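PDB 3EAF: ABC transporter, substrate binding protein from Aeropyrum pernix, which probably captures a solute outside the cell and passes it to the membrane components of an ABC transporter for uptake. Local coordinates for residues A[270-275]-A[289-294]. Residues are numbered along the deposited sequence; the frame is centred on the assembly and turned at random.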
ATOM      1  N   GLN A 270      -5.255 -18.231   3.604  1.00  9.81           N
ATOM      2  CA  GLN A 270      -5.170 -19.399   4.492  1.00 10.15           C
ATOM      3  C   GLN A 270      -3.776 -19.580   5.102  1.00 10.06           C
ATOM      4  O   GLN A 270      -3.643 -20.092   6.218  1.00 10.17           O
ATOM      5  CB  GLN A 270      -5.643 -20.676   3.786  1.00  9.90           C
ATOM      6  CG  GLN A 270      -7.154 -20.714   3.540  1.00 10.37           C
ATOM      7  CD  GLN A 270      -7.975 -20.453   4.801  1.00 10.66           C
ATOM      8  OE1 GLN A 270      -7.675 -20.970   5.872  1.00 12.42           O
ATOM      9  NE2 GLN A 270      -9.008 -19.651   4.670  1.00 11.75           N
ATOM     10  N   THR A 271      -2.749 -19.157   4.364  1.00  9.71           N
ATOM     11  CA  THR A 271      -1.371 -19.143   4.856  1.00  9.51           C
ATOM     12  C   THR A 271      -1.232 -18.184   6.050  1.00  9.73           C
ATOM     13  O   THR A 271      -0.603 -18.517   7.058  1.00  9.45           O
ATOM     14  CB  THR A 271      -0.387 -18.774   3.716  1.00  9.77           C
ATOM     15  OG1 THR A 271      -0.395 -19.813   2.721  1.00  9.64           O
ATOM     16  CG2 THR A 271       1.028 -18.585   4.230  1.00  8.63           C
ATOM     17  N   ILE A 272      -1.835 -17.001   5.930  1.00 10.01           N
ATOM     18  CA  ILE A 272      -1.849 -16.018   7.015  1.00  9.97           C
ATOM     19  C   ILE A 272      -2.613 -16.545   8.240  1.00 10.51           C
ATOM     20  O   ILE A 272      -2.147 -16.409   9.369  1.00 10.39           O
ATOM     21  CB  ILE A 272      -2.387 -14.626   6.548  1.00  9.82           C
ATOM     22  CG1 ILE A 272      -1.503 -14.080   5.415  1.00  9.90           C
ATOM     23  CG2 ILE A 272      -2.437 -13.637   7.732  1.00  9.52           C
ATOM     24  CD1 ILE A 272      -2.000 -12.800   4.730  1.00  9.28           C
ATOM     25  N   PHE A 273      -3.774 -17.155   8.011  1.00 10.94           N
ATOM     26  CA  PHE A 273      -4.556 -17.758   9.091  1.00 11.74           C
ATOM     27  C   PHE A 273      -3.795 -18.846   9.850  1.00 11.60           C
ATOM     28  O   PHE A 273      -3.938 -18.962  11.069  1.00 11.06           O
ATOM     29  CB  PHE A 273      -5.896 -18.300   8.573  1.00 12.60           C
ATOM     30  CG  PHE A 273      -6.935 -17.232   8.379  1.00 14.24           C
ATOM     31  CD1 PHE A 273      -7.224 -16.332   9.405  1.00 14.93           C
ATOM     32  CD2 PHE A 273      -7.631 -17.128   7.184  1.00 16.37           C
ATOM     33  CE1 PHE A 273      -8.180 -15.344   9.238  1.00 15.70           C
ATOM     34  CE2 PHE A 273      -8.597 -16.133   7.007  1.00 15.97           C
ATOM     35  CZ  PHE A 273      -8.867 -15.243   8.035  1.00 14.72           C
ATOM     36  N   GLU A 274      -2.984 -19.624   9.135  1.00 11.69           N
ATOM     37  CA  GLU A 274      -2.145 -20.632   9.785  1.00 11.90           C
ATOM     38  C   GLU A 274      -1.052 -19.956  10.619  1.00 11.87           C
ATOM     39  O   GLU A 274      -0.785 -20.372  11.750  1.00 11.28           O
ATOM     40  CB  GLU A 274      -1.534 -21.615   8.776  1.00 11.92           C
ATOM     41  CG  GLU A 274      -0.968 -22.879   9.456  1.00 12.24           C
ATOM     42  CD  GLU A 274      -0.022 -23.694   8.585  1.00 12.63           C
ATOM     43  OE1 GLU A 274       0.242 -23.307   7.429  1.00 13.50           O
ATOM     44  OE2 GLU A 274       0.475 -24.737   9.074  1.00 14.31           O
ATOM     45  N   ALA A 275      -0.437 -18.912  10.059  1.00 11.88           N
ATOM     46  CA  ALA A 275       0.573 -18.130  10.776  1.00 12.25           C
ATOM     47  C   ALA A 275       0.011 -17.595  12.088  1.00 12.68           C
ATOM     48  O   ALA A 275       0.650 -17.704  13.139  1.00 12.85           O
ATOM     49  CB  ALA A 275       1.098 -16.995   9.902  1.00 12.29           C
ATOM     50  N   ARG A 289      -4.791  -4.901   6.540  1.00  8.04           N
ATOM     51  CA  ARG A 289      -3.508  -4.299   6.938  1.00  7.43           C
ATOM     52  C   ARG A 289      -2.487  -5.377   7.272  1.00  7.41           C
ATOM     53  O   ARG A 289      -1.320  -5.281   6.892  1.00  7.03           O
ATOM     54  CB  ARG A 289      -3.692  -3.337   8.120  1.00  7.41           C
ATOM     55  CG  ARG A 289      -4.738  -2.230   7.900  1.00  6.79           C
ATOM     56  CD  ARG A 289      -4.653  -1.633   6.493  1.00  8.06           C
ATOM     57  NE  ARG A 289      -5.750  -0.707   6.215  1.00  7.25           N
ATOM     58  CZ  ARG A 289      -5.970  -0.140   5.037  1.00  6.57           C
ATOM     59  NH1 ARG A 289      -5.178  -0.409   4.004  1.00  5.39           N
ATOM     60  NH2 ARG A 289      -6.986   0.700   4.894  1.00  6.66           N
ATOM     61  N   VAL A 290      -2.948  -6.409   7.973  1.00  7.37           N
ATOM     62  CA  VAL A 290      -2.152  -7.601   8.250  1.00  7.27           C
ATOM     63  C   VAL A 290      -1.688  -8.262   6.945  1.00  6.93           C
ATOM     64  O   VAL A 290      -0.518  -8.628   6.815  1.00  7.09           O
ATOM     65  CB  VAL A 290      -2.927  -8.600   9.154  1.00  7.39           C
ATOM     66  CG1 VAL A 290      -2.114  -9.878   9.404  1.00  7.90           C
ATOM     67  CG2 VAL A 290      -3.291  -7.940  10.488  1.00  7.57           C
ATOM     68  N   VAL A 291      -2.592  -8.390   5.977  1.00  6.47           N
ATOM     69  CA  VAL A 291      -2.224  -8.921   4.663  1.00  6.28           C
ATOM     70  C   VAL A 291      -1.104  -8.084   4.020  1.00  6.42           C
ATOM     71  O   VAL A 291      -0.138  -8.631   3.499  1.00  6.66           O
ATOM     72  CB  VAL A 291      -3.446  -9.008   3.710  1.00  6.54           C
ATOM     73  CG1 VAL A 291      -3.022  -9.492   2.327  1.00  5.72           C
ATOM     74  CG2 VAL A 291      -4.527  -9.922   4.297  1.00  5.73           C
ATOM     75  N   GLN A 292      -1.230  -6.761   4.084  1.00  6.57           N
ATOM     76  CA  GLN A 292      -0.280  -5.854   3.433  1.00  6.82           C
ATOM     77  C   GLN A 292       1.130  -6.010   3.982  1.00  6.90           C
ATOM     78  O   GLN A 292       2.108  -5.957   3.221  1.00  7.09           O
ATOM     79  CB  GLN A 292      -0.758  -4.397   3.526  1.00  6.73           C
ATOM     80  CG  GLN A 292      -2.008  -4.147   2.691  1.00  7.05           C
ATOM     81  CD  GLN A 292      -2.478  -2.717   2.715  1.00  7.01           C
ATOM     82  OE1 GLN A 292      -3.350  -2.364   3.494  1.00  7.71           O
ATOM     83  NE2 GLN A 292      -1.915  -1.888   1.849  1.00  7.74           N
ATOM     84  N   GLY A 293       1.224  -6.219   5.294  1.00  7.04           N
ATOM     85  CA  GLY A 293       2.505  -6.503   5.948  1.00  7.15           C
ATOM     86  C   GLY A 293       3.050  -7.873   5.595  1.00  7.15           C
ATOM     87  O   GLY A 293       4.226  -8.017   5.262  1.00  7.09           O
ATOM     88  N   PHE A 294       2.181  -8.877   5.661  1.00  7.32           N
ATOM     89  CA  PHE A 294       2.543 -10.263   5.368  1.00  7.10           C
ATOM     90  C   PHE A 294       3.113 -10.418   3.954  1.00  7.01           C
ATOM     91  O   PHE A 294       4.151 -11.057   3.768  1.00  6.53           O
ATOM     92  CB  PHE A 294       1.323 -11.175   5.560  1.00  7.41           C
ATOM     93  CG  PHE A 294       1.664 -12.636   5.721  1.00  7.78           C
ATOM     94  CD1 PHE A 294       1.819 -13.193   6.991  1.00  8.85           C
ATOM     95  CD2 PHE A 294       1.806 -13.462   4.606  1.00  7.91           C
ATOM     96  CE1 PHE A 294       2.121 -14.557   7.144  1.00  8.78           C
ATOM     97  CE2 PHE A 294       2.108 -14.818   4.751  1.00  7.40           C
ATOM     98  CZ  PHE A 294       2.273 -15.359   6.016  1.00  8.09           C
TER
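Arg289 NH1 is gripped by two carbonyl oxygens: Gln292 OE1, one helical turn further on, lies 2.7 Å from it with an N-H...O angle of 151°, and Val232 O is the second acceptor. The same guanidinium makes a salt bridge through NE to Asp236, so a long, branched donor suits this polar flank, while Val290, Val291 and Phe294 of the same helix carry the apolar contact with helix 267-278. Ile272 and Phe294 account for most of that contact. A chi1 of -161° puts Phe294 CG anti to the backbone N, and the ring beyond it lies against the other helix, where Ile272 CG1 sits over the centre of one face, 3.5 Å from Phe294 CD2, in a CH-pi contact. Isoleucine fits here because its branches divide the work: CD1 runs back to Phe294 CB at 3.8 Å and to Val291 CG2 at 3.9 Å, whereas CG2 meets Val290 CG1 at 4.1 Å. The axes of the two segments cross nearly perpendicularly, at 95°, and come no closer than 11.1 Å, a gap that these large side chains fill. In this two-lobed binding-protein fold the chain passes after strand 251-255 of one lobe to the other, where helices 267-278 and 288-304 pack on helix 18-38: Ala31 touches Phe294, and Tyr34 touches Thr271 and Ala275. Replacing Phe294 by an alanine would probably open a gap over Ile272 CG1 and leave Thr271 CG2 and Ala275 CB without the ring that meets them from helix 288-304. Ala275, small enough for a ring to come near its helix, lies with CB 3.8 Å from Phe294 CE1. Thr271 is suited to its buried place by its two unlike branches: OG1 is hydrogen-bonded to Glu267 O of its own helix, and CG2 rests 3.9 Å from Phe294 CZ.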